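Local coordinates for LytB (Plasmodium falciparum, PDB 4N7B), which catalyses the last step of the apicoplast DOXP/MEP pathway, reducing HMBPP to isopentenyl and dimethylallyl diphosphate with an iron-sulfur cluster and ferredoxin electrons, at residues P250-K255 against G285-Y290; N261-K266 against S485-E490; D278-P283 against K304-I309; N462-L467 against T491-N496. All blocks are in the same frame, centred on the assembly; numbering follows the deposited sequence.

Interactions 1 and 3 belong to one four-stranded parallel sheet and its connecting loops, and they touch: Gly285 N lies 2.9 Å from Lys306 O. Interaction 1 is buried pairing of two inner strands, held by backbone bonds, whereas interaction 3 lies farther out and adds a lysine tip to a small apolar patch. Interactions 2 and 4 share helix 488-499, which packs on the five-stranded sheet; Glu490 of the one meets Thr463 of the other. Buried interaction 2 joins a four-stranded and the five-stranded sheet unit beside the probable substrate pocket through a helix cap, a water and a proline. Interaction 4, away from the annotated sites and only partly buried, is aliphatic-on-aromatic packing.

Interaction 1. Residues P250-K255 against G285-Y290; sequences PPIYVK and GHILIY
Strands 252-255 and 287-290 form the inner parallel pair of a four-stranded sheet flanked by strands 273-276 and 309-312. Tyr253, Ile289 and Lys255 bury the most surface. Ile289 is straddled in the usual parallel pattern: its N-H binds Tyr253 O at 2.9 Å in the carbonyl plane, and its own O receives Lys255 N at 2.8 Å, nearly along the C=O axis (167°). Its CG1 stands anti to the carbonyl carbon (chi1 -58°) and the chain is extended beyond it, so that CD1 meets Ile252 CG2 at 3.7 Å while CB lies 4.1 Å from Val254 CG2, both neighbours crossing obliquely. Ile289 also touches Val241 and Cys244 of helix 232-247. On the face of Tyr253 and Leu288, Tyr253 CB rests on Leu288 CD1 at 3.9 Å, and Ile287 O lies at the tyrosine ring edge, near its plane; Val282 and Pro283 also touch this tyrosine. Lys255 has CG anti to the backbone N (chi1 168°), then bends at chi2, its NZ forming a salt bridge with Glu277. Lys255 CB approaches the edge of the Tyr290 ring, 4.2 Å from Tyr290 CD1. Leu288 CD1 tucks against the backbone, 3.4 Å from Tyr253 O and 3.7 Å from Lys255 N.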
loop_
_atom_site.group_PDB
_atom_site.type_symbol
_atom_site.label_atom_id
_atom_site.label_comp_id
_atom_site.label_asym_id
_atom_site.label_seq_id
_atom_site.Cartn_x
_atom_site.Cartn_y
_atom_site.Cartn_z
ATOM N N PRO A 250 13.947 4.312 22.932
ATOM C CA PRO A 250 14.696 4.207 21.679
ATOM C C PRO A 250 16.007 3.456 21.915
ATOM O O PRO A 250 16.543 3.522 23.016
ATOM C CB PRO A 250 14.977 5.668 21.334
ATOM C CG PRO A 250 13.788 6.414 21.884
ATOM C CD PRO A 250 13.276 5.618 23.067
ATOM N N PRO A 251 16.515 2.746 20.901
ATOM C CA PRO A 251 15.904 2.647 19.573
ATOM C C PRO A 251 14.795 1.596 19.492
ATOM O O PRO A 251 14.830 0.584 20.198
ATOM C CB PRO A 251 17.082 2.232 18.694
ATOM C CG PRO A 251 17.939 1.412 19.601
ATOM C CD PRO A 251 17.785 2.006 20.980
ATOM N N ILE A 252 13.819 1.844 18.624
ATOM C CA ILE A 252 12.753 0.885 18.358
ATOM C C ILE A 252 12.945 0.312 16.966
ATOM O O ILE A 252 12.937 1.044 15.974
ATOM C CB ILE A 252 11.369 1.545 18.443
ATOM C CG1 ILE A 252 11.072 1.940 19.888
ATOM C CG2 ILE A 252 10.291 0.611 17.908
ATOM C CD1 ILE A 252 11.033 0.754 20.833
ATOM N N TYR A 253 13.098 -1.003 16.890
ATOM C CA TYR A 253 13.455 -1.646 15.636
ATOM C C TYR A 253 12.227 -2.003 14.822
ATOM O O TYR A 253 11.262 -2.552 15.344
ATOM C CB TYR A 253 14.312 -2.880 15.904
ATOM C CG TYR A 253 15.691 -2.501 16.374
ATOM C CD1 TYR A 253 16.681 -2.157 15.462
ATOM C CD2 TYR A 253 15.996 -2.442 17.726
ATOM C CE1 TYR A 253 17.943 -1.794 15.882
ATOM C CE2 TYR A 253 17.261 -2.076 18.157
ATOM C CZ TYR A 253 18.229 -1.754 17.229
ATOM O OH TYR A 253 19.490 -1.384 17.642
ATOM N N VAL A 254 12.270 -1.668 13.538
ATOM C CA VAL A 254 11.168 -1.960 12.638
ATOM C C VAL A 254 11.690 -2.754 11.458
ATOM O O VAL A 254 12.681 -2.378 10.841
ATOM C CB VAL A 254 10.530 -0.676 12.103
ATOM C CG1 VAL A 254 9.408 -1.010 11.136
ATOM C CG2 VAL A 254 10.029 0.189 13.248
ATOM N N LYS A 255 11.019 -3.856 11.152
ATOM C CA LYS A 255 11.410 -4.699 10.039
ATOM C C LYS A 255 10.799 -4.152 8.745
ATOM O O LYS A 255 9.584 -4.112 8.596
ATOM C CB LYS A 255 10.969 -6.136 10.302
ATOM C CG LYS A 255 11.067 -7.049 9.107
ATOM C CD LYS A 255 12.481 -7.180 8.572
ATOM C CE LYS A 255 12.501 -8.159 7.394
ATOM N NZ LYS A 255 13.866 -8.432 6.848
ATOM N N GLY A 285 15.659 -10.012 22.912
ATOM C CA GLY A 285 14.826 -9.478 23.974
ATOM C C GLY A 285 14.141 -8.164 23.635
ATOM O O GLY A 285 13.208 -7.754 24.330
ATOM N N HIS A 286 14.585 -7.502 22.569
ATOM C CA HIS A 286 14.074 -6.170 22.238
ATOM C C HIS A 286 12.804 -6.191 21.392
ATOM O O HIS A 286 12.384 -7.235 20.891
ATOM C CB HIS A 286 15.140 -5.340 21.520
ATOM C CG HIS A 286 16.099 -4.665 22.446
ATOM N ND1 HIS A 286 16.895 -5.362 23.329
ATOM C CD2 HIS A 286 16.383 -3.355 22.635
ATOM C CE1 HIS A 286 17.632 -4.512 24.021
ATOM N NE2 HIS A 286 17.342 -3.288 23.619
ATOM N N ILE A 287 12.206 -5.011 21.247
ATOM C CA ILE A 287 11.004 -4.819 20.444
ATOM C C ILE A 287 11.328 -4.896 18.962
ATOM O O ILE A 287 12.292 -4.287 18.503
ATOM C CB ILE A 287 10.395 -3.424 20.690
ATOM C CG1 ILE A 287 10.054 -3.230 22.169
ATOM C CG2 ILE A 287 9.158 -3.227 19.840
ATOM C CD1 ILE A 287 8.634 -3.634 22.524
ATOM N N LEU A 288 10.519 -5.638 18.216
ATOM C CA LEU A 288 10.564 -5.565 16.769
ATOM C C LEU A 288 9.168 -5.394 16.216
ATOM O O LEU A 288 8.264 -6.153 16.562
ATOM C CB LEU A 288 11.180 -6.814 16.157
ATOM C CG LEU A 288 11.230 -6.774 14.623
ATOM C CD1 LEU A 288 12.147 -5.656 14.130
ATOM C CD2 LEU A 288 11.691 -8.109 14.086
ATOM N N ILE A 289 9.009 -4.403 15.344
ATOM C CA ILE A 289 7.729 -4.130 14.704
ATOM C C ILE A 289 7.710 -4.584 13.247
ATOM O O ILE A 289 8.622 -4.264 12.477
ATOM C CB ILE A 289 7.415 -2.634 14.749
ATOM C CG1 ILE A 289 7.402 -2.162 16.208
ATOM C CG2 ILE A 289 6.090 -2.358 14.080
ATOM C CD1 ILE A 289 7.174 -0.677 16.386
ATOM N N TYR A 290 6.671 -5.320 12.864
ATOM C CA TYR A 290 6.503 -5.724 11.472
ATOM C C TYR A 290 5.707 -4.656 10.733
ATOM O O TYR A 290 4.685 -4.176 11.227
ATOM C CB TYR A 290 5.791 -7.078 11.375
ATOM C CG TYR A 290 6.522 -8.204 12.070
ATOM C CD1 TYR A 290 7.861 -8.464 11.805
ATOM C CD2 TYR A 290 5.880 -8.997 13.008
ATOM C CE1 TYR A 290 8.531 -9.492 12.447
ATOM C CE2 TYR A 290 6.547 -10.028 13.656
ATOM C CZ TYR A 290 7.869 -10.269 13.375
ATOM O OH TYR A 290 8.528 -11.301 14.023
#

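Interaction 2. Residues N261-K266 against S485-E490; sequences NDIVCK and STPEQE
The side-chain amide of Asn261 meets the Pro487 ring tip to tip, ND2 lying 3.7 Å from Pro487 CD. With CG anti to the backbone N (chi1 -177°), the amide serves both segments. Asn261 is the N-cap of helix 262-271; its OD1 accepts Val264 N at 2.9 Å on an in-plane lone pair, with an N-H...O angle of 162°. Asn261 ND2 donates to a water at 2.9 Å. That water is also bonded to Ser485 OG at 2.7 Å and donates to Thr486 OG1 at 3.0 Å, so one molecule ties the capping amide to two hydroxyls. Thr486 OG1 has a further bond with Val436 O. Beside the amide, Val264 CG2 crosses obliquely onto Pro487 CG at 3.7 Å. Farther out, Ile263 and Glu490 reach for each other, Ile263 CD1 meeting Glu490 CG at 3.5 Å; a bend at chi2 (-57°) turns the carboxylate of Glu490, which bonds Thr463 OG1. Ser485 probably binds the substrate HMBPP, as in relatives, together with Ser441 and Asn443, so the water and the capping amide would form part of a second shell. Pro487 is itself the N-cap residue of helix 488-499; the contact thus brings together the starts of two helices, 262-271 following strand 252-255 of a four-stranded sheet and 488-499 following strand 477-482 of the five-stranded one.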
loop_
_atom_site.group_PDB
_atom_site.type_symbol
_atom_site.label_atom_id
_atom_site.label_comp_id
_atom_site.label_asym_id
_atom_site.label_seq_id
_atom_site.Cartn_x
_atom_site.Cartn_y
_atom_site.Cartn_z
ATOM N N ASN A 261 6.916 5.590 2.416
ATOM C CA ASN A 261 7.017 7.027 2.253
ATOM C C ASN A 261 8.223 7.547 3.036
ATOM O O ASN A 261 8.286 7.402 4.258
ATOM C CB ASN A 261 5.744 7.713 2.723
ATOM C CG ASN A 261 5.785 9.208 2.490
ATOM O OD1 ASN A 261 6.346 9.961 3.293
ATOM N ND2 ASN A 261 5.195 9.651 1.387
ATOM N N ASP A 262 9.176 8.154 2.333
ATOM C CA ASP A 262 10.424 8.586 2.957
ATOM C C ASP A 262 10.164 9.686 3.986
ATOM O O ASP A 262 10.817 9.752 5.017
ATOM C CB ASP A 262 11.429 9.044 1.892
ATOM C CG ASP A 262 11.642 7.989 0.801
ATOM O OD1 ASP A 262 12.162 6.900 1.137
ATOM O OD2 ASP A 262 11.273 8.233 -0.382
ATOM N N ILE A 263 9.190 10.540 3.722
ATOM C CA ILE A 263 8.900 11.628 4.656
ATOM C C ILE A 263 8.435 11.098 6.004
ATOM O O ILE A 263 8.933 11.519 7.031
ATOM C CB ILE A 263 7.883 12.590 4.079
ATOM C CG1 ILE A 263 8.513 13.291 2.874
ATOM C CG2 ILE A 263 7.438 13.602 5.139
ATOM C CD1 ILE A 263 7.538 14.054 2.050
ATOM N N VAL A 264 7.493 10.161 5.994
ATOM C CA VAL A 264 7.049 9.507 7.219
ATOM C C VAL A 264 8.207 8.826 7.951
ATOM O O VAL A 264 8.376 8.975 9.159
ATOM C CB VAL A 264 6.007 8.438 6.891
ATOM C CG1 VAL A 264 5.820 7.461 8.069
ATOM C CG2 VAL A 264 4.689 9.088 6.500
ATOM N N CYS A 265 9.000 8.064 7.210
ATOM C CA CYS A 265 10.051 7.244 7.798
ATOM C C CYS A 265 11.162 8.091 8.391
ATOM O O CYS A 265 11.704 7.763 9.448
ATOM C CB CYS A 265 10.633 6.316 6.740
ATOM S SG CYS A 265 9.584 4.928 6.371
ATOM N N LYS A 266 11.520 9.169 7.710
ATOM C CA LYS A 266 12.573 10.038 8.210
ATOM C C LYS A 266 12.127 10.645 9.541
ATOM O O LYS A 266 12.931 10.797 10.466
ATOM C CB LYS A 266 12.889 11.133 7.195
ATOM C CG LYS A 266 13.881 12.164 7.690
ATOM C CD LYS A 266 13.868 13.402 6.802
ATOM C CE LYS A 266 14.772 14.514 7.340
ATOM N NZ LYS A 266 14.683 15.750 6.504
ATOM N N SER A 485 0.039 6.359 1.443
ATOM C CA SER A 485 1.148 6.467 2.396
ATOM C C SER A 485 1.591 7.921 2.519
ATOM O O SER A 485 2.540 8.222 3.235
ATOM C CB SER A 485 2.347 5.632 1.925
ATOM O OG SER A 485 2.488 5.729 0.490
ATOM N N THR A 486 0.910 8.824 1.821
ATOM C CA THR A 486 1.333 10.237 1.738
ATOM C C THR A 486 0.711 11.177 2.811
ATOM O O THR A 486 -0.512 11.329 2.885
ATOM C CB THR A 486 0.999 10.813 0.351
ATOM O OG1 THR A 486 1.601 9.993 -0.659
ATOM C CG2 THR A 486 1.535 12.216 0.223
ATOM N N PRO A 487 1.560 11.838 3.620
ATOM C CA PRO A 487 1.072 12.780 4.640
ATOM C C PRO A 487 0.320 13.948 4.031
ATOM O O PRO A 487 0.741 14.479 3.008
ATOM C CB PRO A 487 2.351 13.268 5.326
ATOM C CG PRO A 487 3.397 12.254 4.973
ATOM C CD PRO A 487 3.027 11.716 3.630
ATOM N N GLU A 488 -0.780 14.340 4.672
ATOM C CA GLU A 488 -1.693 15.355 4.139
ATOM C C GLU A 488 -0.958 16.688 3.974
ATOM O O GLU A 488 -1.198 17.402 2.993
ATOM C CB GLU A 488 -2.933 15.511 5.031
ATOM C CG GLU A 488 -3.933 16.593 4.564
ATOM C CD GLU A 488 -4.420 16.392 3.112
ATOM O OE1 GLU A 488 -4.926 17.363 2.510
ATOM O OE2 GLU A 488 -4.300 15.276 2.563
ATOM N N GLN A 489 -0.040 17.007 4.891
ATOM C CA GLN A 489 0.726 18.251 4.758
ATOM C C GLN A 489 1.438 18.360 3.405
ATOM O O GLN A 489 1.523 19.448 2.821
ATOM C CB GLN A 489 1.768 18.421 5.869
ATOM C CG GLN A 489 2.264 19.893 5.994
ATOM C CD GLN A 489 3.544 20.060 6.840
ATOM O OE1 GLN A 489 4.084 19.092 7.385
ATOM N NE2 GLN A 489 4.028 21.302 6.945
ATOM N N GLU A 490 1.961 17.258 2.882
ATOM C CA GLU A 490 2.678 17.377 1.610
ATOM C C GLU A 490 1.687 17.766 0.514
ATOM O O GLU A 490 1.999 18.570 -0.355
ATOM C CB GLU A 490 3.441 16.112 1.266
ATOM C CG GLU A 490 4.540 15.814 2.253
ATOM C CD GLU A 490 5.554 16.954 2.392
ATOM O OE1 GLU A 490 5.739 17.749 1.433
ATOM O OE2 GLU A 490 6.176 17.051 3.469
HETATM O O HOH W 1 3.732 7.960 -0.485
#

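Interaction 3. Residues D278-P283 against K304-I309; sequences DLNDVP and KKKKLI
After strand 273-276 the chain makes an Asx turn, Asp278 OD1 accepting Asn280 N at 2.9 Å through its anti lone pair, which leads into and overlaps the 3-10 segment 279-281. Facing it, helix 297-305 ends in a Schellman motif whose C-prime residue, Lys307, has a positive phi of 45°. The backbones stay apart, the nearest CA atoms being those of Pro283 and Lys306, 7.8 Å from each other, and side chains bridge the interval. Lys306 does most of this. Its chain passes CE close to Leu279 O at 3.3 Å and, crossing Asn280 at about a right angle, to Asn280 OD1 at 3.6 Å. A bend at chi4 (-78°) then sets NZ in a hydrogen bond to Val282 O, 3.2 Å long and nearly along the C=O axis (167°). Leu308 supplies the apolar half: CD2 lies 3.6 Å from Val282 CG1, and CD1 comes within 4.4 Å of Leu279 CD2. Leu308 CD2 also abuts the Pro283 carbonyl, 3.2 Å from Pro283 O. Leu279 and Leu308 both touch Leu288, which links the patch to strand 287-290. The ammonium of Lys306 also forms a salt bridge with Asp284. With a carboxylate and a backbone carbonyl gathered round it, the group probably stays protonated, its charge met at the margin of the patch while Leu308 packs on Val282 and Leu279 beside it.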
loop_
_atom_site.group_PDB
_atom_site.type_symbol
_atom_site.label_atom_id
_atom_site.label_comp_id
_atom_site.label_asym_id
_atom_site.label_seq_id
_atom_site.Cartn_x
_atom_site.Cartn_y
_atom_site.Cartn_z
ATOM N N ASP A 278 18.025 -6.928 8.495
ATOM C CA ASP A 278 18.753 -8.031 9.092
ATOM C C ASP A 278 18.426 -8.082 10.576
ATOM O O ASP A 278 18.798 -7.184 11.331
ATOM C CB ASP A 278 20.255 -7.839 8.881
ATOM C CG ASP A 278 21.050 -9.095 9.169
ATOM O OD1 ASP A 278 20.746 -9.781 10.169
ATOM O OD2 ASP A 278 21.982 -9.394 8.392
ATOM N N LEU A 279 17.727 -9.134 10.992
ATOM C CA LEU A 279 17.300 -9.264 12.384
ATOM C C LEU A 279 18.458 -9.395 13.376
ATOM O O LEU A 279 18.253 -9.268 14.581
ATOM C CB LEU A 279 16.338 -10.439 12.538
ATOM C CG LEU A 279 14.869 -10.027 12.443
ATOM C CD1 LEU A 279 14.539 -9.594 11.012
ATOM C CD2 LEU A 279 13.957 -11.153 12.917
ATOM N N ASN A 280 19.666 -9.642 12.877
ATOM C CA ASN A 280 20.850 -9.644 13.734
ATOM C C ASN A 280 21.204 -8.245 14.200
ATOM O O ASN A 280 21.925 -8.071 15.185
ATOM C CB ASN A 280 22.052 -10.239 13.009
ATOM C CG ASN A 280 21.986 -11.741 12.919
ATOM O OD1 ASN A 280 21.266 -12.390 13.684
ATOM N ND2 ASN A 280 22.745 -12.310 11.989
ATOM N N ASP A 281 20.697 -7.250 13.474
ATOM C CA ASP A 281 20.874 -5.857 13.853
ATOM C C ASP A 281 19.969 -5.556 15.033
ATOM O O ASP A 281 20.004 -4.458 15.585
ATOM C CB ASP A 281 20.536 -4.930 12.684
ATOM C CG ASP A 281 21.534 -5.033 11.547
ATOM O OD1 ASP A 281 22.427 -5.906 11.611
ATOM O OD2 ASP A 281 21.418 -4.243 10.584
ATOM N N VAL A 282 19.157 -6.539 15.417
ATOM C CA VAL A 282 18.263 -6.388 16.558
ATOM C C VAL A 282 18.739 -7.189 17.766
ATOM O O VAL A 282 18.844 -8.413 17.705
ATOM C CB VAL A 282 16.834 -6.834 16.219
ATOM C CG1 VAL A 282 15.937 -6.671 17.445
ATOM C CG2 VAL A 282 16.297 -6.035 15.037
ATOM N N PRO A 283 19.032 -6.490 18.870
ATOM C CA PRO A 283 19.343 -7.127 20.152
ATOM C C PRO A 283 18.252 -8.106 20.568
ATOM O O PRO A 283 17.065 -7.798 20.433
ATOM C CB PRO A 283 19.376 -5.947 21.125
ATOM C CG PRO A 283 19.741 -4.768 20.289
ATOM C CD PRO A 283 19.134 -5.022 18.937
ATOM N N LYS A 304 11.378 -15.337 17.542
ATOM C CA LYS A 304 11.116 -16.050 18.781
ATOM C C LYS A 304 12.407 -16.624 19.344
ATOM O O LYS A 304 12.627 -16.590 20.549
ATOM C CB LYS A 304 10.067 -17.143 18.563
ATOM C CG LYS A 304 8.644 -16.629 18.723
ATOM C CD LYS A 304 7.665 -17.299 17.776
ATOM C CE LYS A 304 6.526 -16.345 17.450
ATOM N NZ LYS A 304 5.640 -16.795 16.342
ATOM N N LYS A 305 13.268 -17.123 18.466
ATOM C CA LYS A 305 14.591 -17.598 18.864
ATOM C C LYS A 305 15.361 -16.516 19.614
ATOM O O LYS A 305 16.059 -16.800 20.586
ATOM C CB LYS A 305 15.390 -18.025 17.632
ATOM C CG LYS A 305 15.174 -19.467 17.201
ATOM C CD LYS A 305 16.125 -19.834 16.065
ATOM C CE LYS A 305 16.351 -21.341 15.976
ATOM N NZ LYS A 305 17.677 -21.687 15.367
ATOM N N LYS A 306 15.234 -15.276 19.150
ATOM C CA LYS A 306 15.895 -14.144 19.785
ATOM C C LYS A 306 15.050 -13.572 20.912
ATOM O O LYS A 306 15.401 -12.545 21.497
ATOM C CB LYS A 306 16.147 -13.041 18.767
ATOM C CG LYS A 306 17.169 -13.380 17.717
ATOM C CD LYS A 306 17.212 -12.282 16.674
ATOM C CE LYS A 306 18.581 -12.176 16.042
ATOM N NZ LYS A 306 19.533 -11.448 16.943
ATOM N N LYS A 307 13.945 -14.239 21.217
ATOM C CA LYS A 307 13.017 -13.769 22.228
ATOM C C LYS A 307 12.739 -12.267 22.078
ATOM O O LYS A 307 12.917 -11.490 23.013
ATOM C CB LYS A 307 13.557 -14.100 23.622
ATOM C CG LYS A 307 12.496 -14.639 24.568
ATOM C CD LYS A 307 12.891 -15.991 25.161
ATOM C CE LYS A 307 11.744 -16.592 25.970
ATOM N NZ LYS A 307 12.102 -17.883 26.614
ATOM N N LEU A 308 12.288 -11.869 20.892
ATOM C CA LEU A 308 11.945 -10.475 20.645
ATOM C C LEU A 308 10.493 -10.206 21.008
ATOM O O LEU A 308 9.657 -11.110 20.979
ATOM C CB LEU A 308 12.160 -10.126 19.173
ATOM C CG LEU A 308 13.577 -10.305 18.638
ATOM C CD1 LEU A 308 13.588 -10.052 17.142
ATOM C CD2 LEU A 308 14.531 -9.365 19.354
ATOM N N ILE A 309 10.195 -8.957 21.344
ATOM C CA ILE A 309 8.817 -8.542 21.535
ATOM C C ILE A 309 8.250 -8.232 20.173
ATOM O O ILE A 309 8.440 -7.136 19.651
ATOM C CB ILE A 309 8.674 -7.260 22.365
ATOM C CG1 ILE A 309 9.681 -7.220 23.518
ATOM C CG2 ILE A 309 7.247 -7.153 22.889
ATOM C CD1 ILE A 309 9.468 -8.296 24.537
#

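Interaction 4. Residues N462-L467 against T491-N496; sequences NTVHDL and TQKFVN
The Phe494 ring carries Val464 over one face: methyl CG1 sits 3.5 Å from the ring centroid and only 10° off the ring normal, a CH-pi contact with the methyl centred on the ring. Two further groups approach obliquely, Leu467 CB at 4.2 Å from Phe494 CE1 and Thr463 C at 3.7 Å from Phe494 CE2. Val464 N is nearer still to Phe494 CE2, at 3.5 Å, so the CE2/CZ end of the ring also lies against the loop backbone. The side chains of Val464 and Phe494 slide by one another in opposite directions. Phe494 CG is anti to its carbonyl carbon (chi1 -86°), which swings the ring out toward the loop. Val464 CG1 is also anti to the carbonyl carbon (chi1 -84°), leaving CG2 in the crowded position between backbone N and carbonyl carbon, from which it meets Lys493 CB at 3.9 Å. Val464 and Lys493 cross at about a right angle, and the lysine chain extends away from the loop. The 3-10 segment 464-466 presents the valine, held by Asp466 N to Thr463 O and Leu467 N to Val464 O, both 2.9 Å. Glu490, the partner of Thr463, lies one turn back from Phe494 on the same helix. The Phe494 side chain also touches Ile434, Val436, Leu461 and Leu480 of strands 432-436, 458-461 and 477-482. Such packing is typical of an alpha/beta fold: helix 488-499 lies on a parallel sheet, and the loop leaving one of its two outermost strands, 458-461, folds over the aromatic ring.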
loop_
_atom_site.group_PDB
_atom_site.type_symbol
_atom_site.label_atom_id
_atom_site.label_comp_id
_atom_site.label_asym_id
_atom_site.label_seq_id
_atom_site.Cartn_x
_atom_site.Cartn_y
_atom_site.Cartn_z
ATOM N N ASN A 462 7.043 13.649 -4.804
ATOM C CA ASN A 462 7.157 13.378 -3.391
ATOM C C ASN A 462 6.760 14.620 -2.600
ATOM O O ASN A 462 6.078 14.523 -1.573
ATOM C CB ASN A 462 8.593 12.948 -3.061
ATOM C CG ASN A 462 8.717 12.278 -1.699
ATOM O OD1 ASN A 462 7.931 11.395 -1.343
ATOM N ND2 ASN A 462 9.720 12.686 -0.940
ATOM N N THR A 463 7.156 15.782 -3.117
ATOM C CA THR A 463 6.975 17.055 -2.431
ATOM C C THR A 463 6.927 18.193 -3.470
ATOM O O THR A 463 7.398 18.006 -4.592
ATOM C CB THR A 463 8.140 17.287 -1.444
ATOM O OG1 THR A 463 7.895 18.463 -0.684
ATOM C CG2 THR A 463 9.433 17.487 -2.177
ATOM N N VAL A 464 6.375 19.363 -3.119
ATOM C CA VAL A 464 6.314 20.479 -4.083
ATOM C C VAL A 464 7.656 20.893 -4.608
ATOM O O VAL A 464 7.748 21.384 -5.721
ATOM C CB VAL A 464 5.719 21.790 -3.527
ATOM C CG1 VAL A 464 4.228 21.751 -3.602
ATOM C CG2 VAL A 464 6.243 22.068 -2.131
ATOM N N HIS A 465 8.691 20.750 -3.789
ATOM C CA HIS A 465 10.026 21.118 -4.225
ATOM C C HIS A 465 10.393 20.334 -5.488
ATOM O O HIS A 465 11.121 20.851 -6.336
ATOM C CB HIS A 465 11.058 20.878 -3.118
ATOM C CG HIS A 465 12.465 21.208 -3.523
ATOM N ND1 HIS A 465 12.969 22.494 -3.507
ATOM C CD2 HIS A 465 13.474 20.416 -3.962
ATOM C CE1 HIS A 465 14.226 22.477 -3.915
ATOM N NE2 HIS A 465 14.557 21.229 -4.197
ATOM N N ASP A 466 9.878 19.108 -5.630
ATOM C CA ASP A 466 10.212 18.267 -6.795
ATOM C C ASP A 466 9.427 18.660 -8.047
ATOM O O ASP A 466 9.688 18.146 -9.123
ATOM C CB ASP A 466 9.935 16.779 -6.528
ATOM C CG ASP A 466 10.736 16.216 -5.360
ATOM O OD1 ASP A 466 11.960 16.444 -5.278
ATOM O OD2 ASP A 466 10.128 15.531 -4.512
ATOM N N LEU A 467 8.452 19.553 -7.913
ATOM C CA LEU A 467 7.650 19.958 -9.063
ATOM C C LEU A 467 8.479 20.858 -9.971
ATOM O O LEU A 467 9.022 21.876 -9.536
ATOM C CB LEU A 467 6.386 20.686 -8.620
ATOM C CG LEU A 467 5.561 21.417 -9.685
ATOM C CD1 LEU A 467 4.947 20.450 -10.690
ATOM C CD2 LEU A 467 4.470 22.264 -9.001
ATOM N N THR A 491 0.463 17.258 0.607
ATOM C CA THR A 491 -0.550 17.585 -0.383
ATOM C C THR A 491 -1.034 19.026 -0.235
ATOM O O THR A 491 -1.330 19.686 -1.236
ATOM C CB THR A 491 -1.745 16.637 -0.285
ATOM O OG1 THR A 491 -1.286 15.297 -0.461
ATOM C CG2 THR A 491 -2.774 16.944 -1.360
ATOM N N GLN A 492 -1.099 19.524 1.002
ATOM C CA GLN A 492 -1.525 20.902 1.236
ATOM C C GLN A 492 -0.539 21.913 0.645
ATOM O O GLN A 492 -0.939 22.975 0.168
ATOM C CB GLN A 492 -1.711 21.171 2.739
ATOM C CG GLN A 492 -2.807 20.330 3.327
ATOM C CD GLN A 492 -4.171 20.692 2.747
ATOM O OE1 GLN A 492 -4.325 21.729 2.084
ATOM N NE2 GLN A 492 -5.171 19.841 2.998
ATOM N N LYS A 493 0.746 21.592 0.682
ATOM C CA LYS A 493 1.748 22.475 0.089
ATOM C C LYS A 493 1.482 22.636 -1.416
ATOM O O LYS A 493 1.657 23.716 -1.984
ATOM C CB LYS A 493 3.143 21.898 0.303
ATOM C CG LYS A 493 3.537 21.735 1.768
ATOM C CD LYS A 493 5.028 21.451 1.910
ATOM C CE LYS A 493 5.407 21.269 3.368
ATOM N NZ LYS A 493 6.896 21.147 3.588
ATOM N N PHE A 494 1.047 21.567 -2.068
ATOM C CA PHE A 494 0.646 21.679 -3.464
ATOM C C PHE A 494 -0.557 22.608 -3.601
ATOM O O PHE A 494 -0.573 23.503 -4.448
ATOM C CB PHE A 494 0.335 20.314 -4.070
ATOM C CG PHE A 494 1.557 19.594 -4.608
ATOM C CD1 PHE A 494 2.049 19.876 -5.874
ATOM C CD2 PHE A 494 2.223 18.645 -3.834
ATOM C CE1 PHE A 494 3.173 19.209 -6.366
ATOM C CE2 PHE A 494 3.352 17.984 -4.326
ATOM C CZ PHE A 494 3.820 18.272 -5.582
ATOM N N VAL A 495 -1.567 22.411 -2.761
ATOM C CA VAL A 495 -2.755 23.248 -2.848
ATOM C C VAL A 495 -2.336 24.698 -2.652
ATOM O O VAL A 495 -2.759 25.581 -3.388
ATOM C CB VAL A 495 -3.781 22.857 -1.796
ATOM C CG1 VAL A 495 -4.882 23.904 -1.711
ATOM C CG2 VAL A 495 -4.327 21.479 -2.110
ATOM N N ASN A 496 -1.479 24.941 -1.670
ATOM C CA ASN A 496 -1.055 26.301 -1.377
ATOM C C ASN A 496 -0.292 26.940 -2.549
ATOM O O ASN A 496 -0.558 28.073 -2.935
ATOM C CB ASN A 496 -0.223 26.326 -0.095
ATOM C CG ASN A 496 0.477 27.650 0.114
ATOM O OD1 ASN A 496 -0.105 28.606 0.624
ATOM N ND2 ASN A 496 1.733 27.722 -0.308
#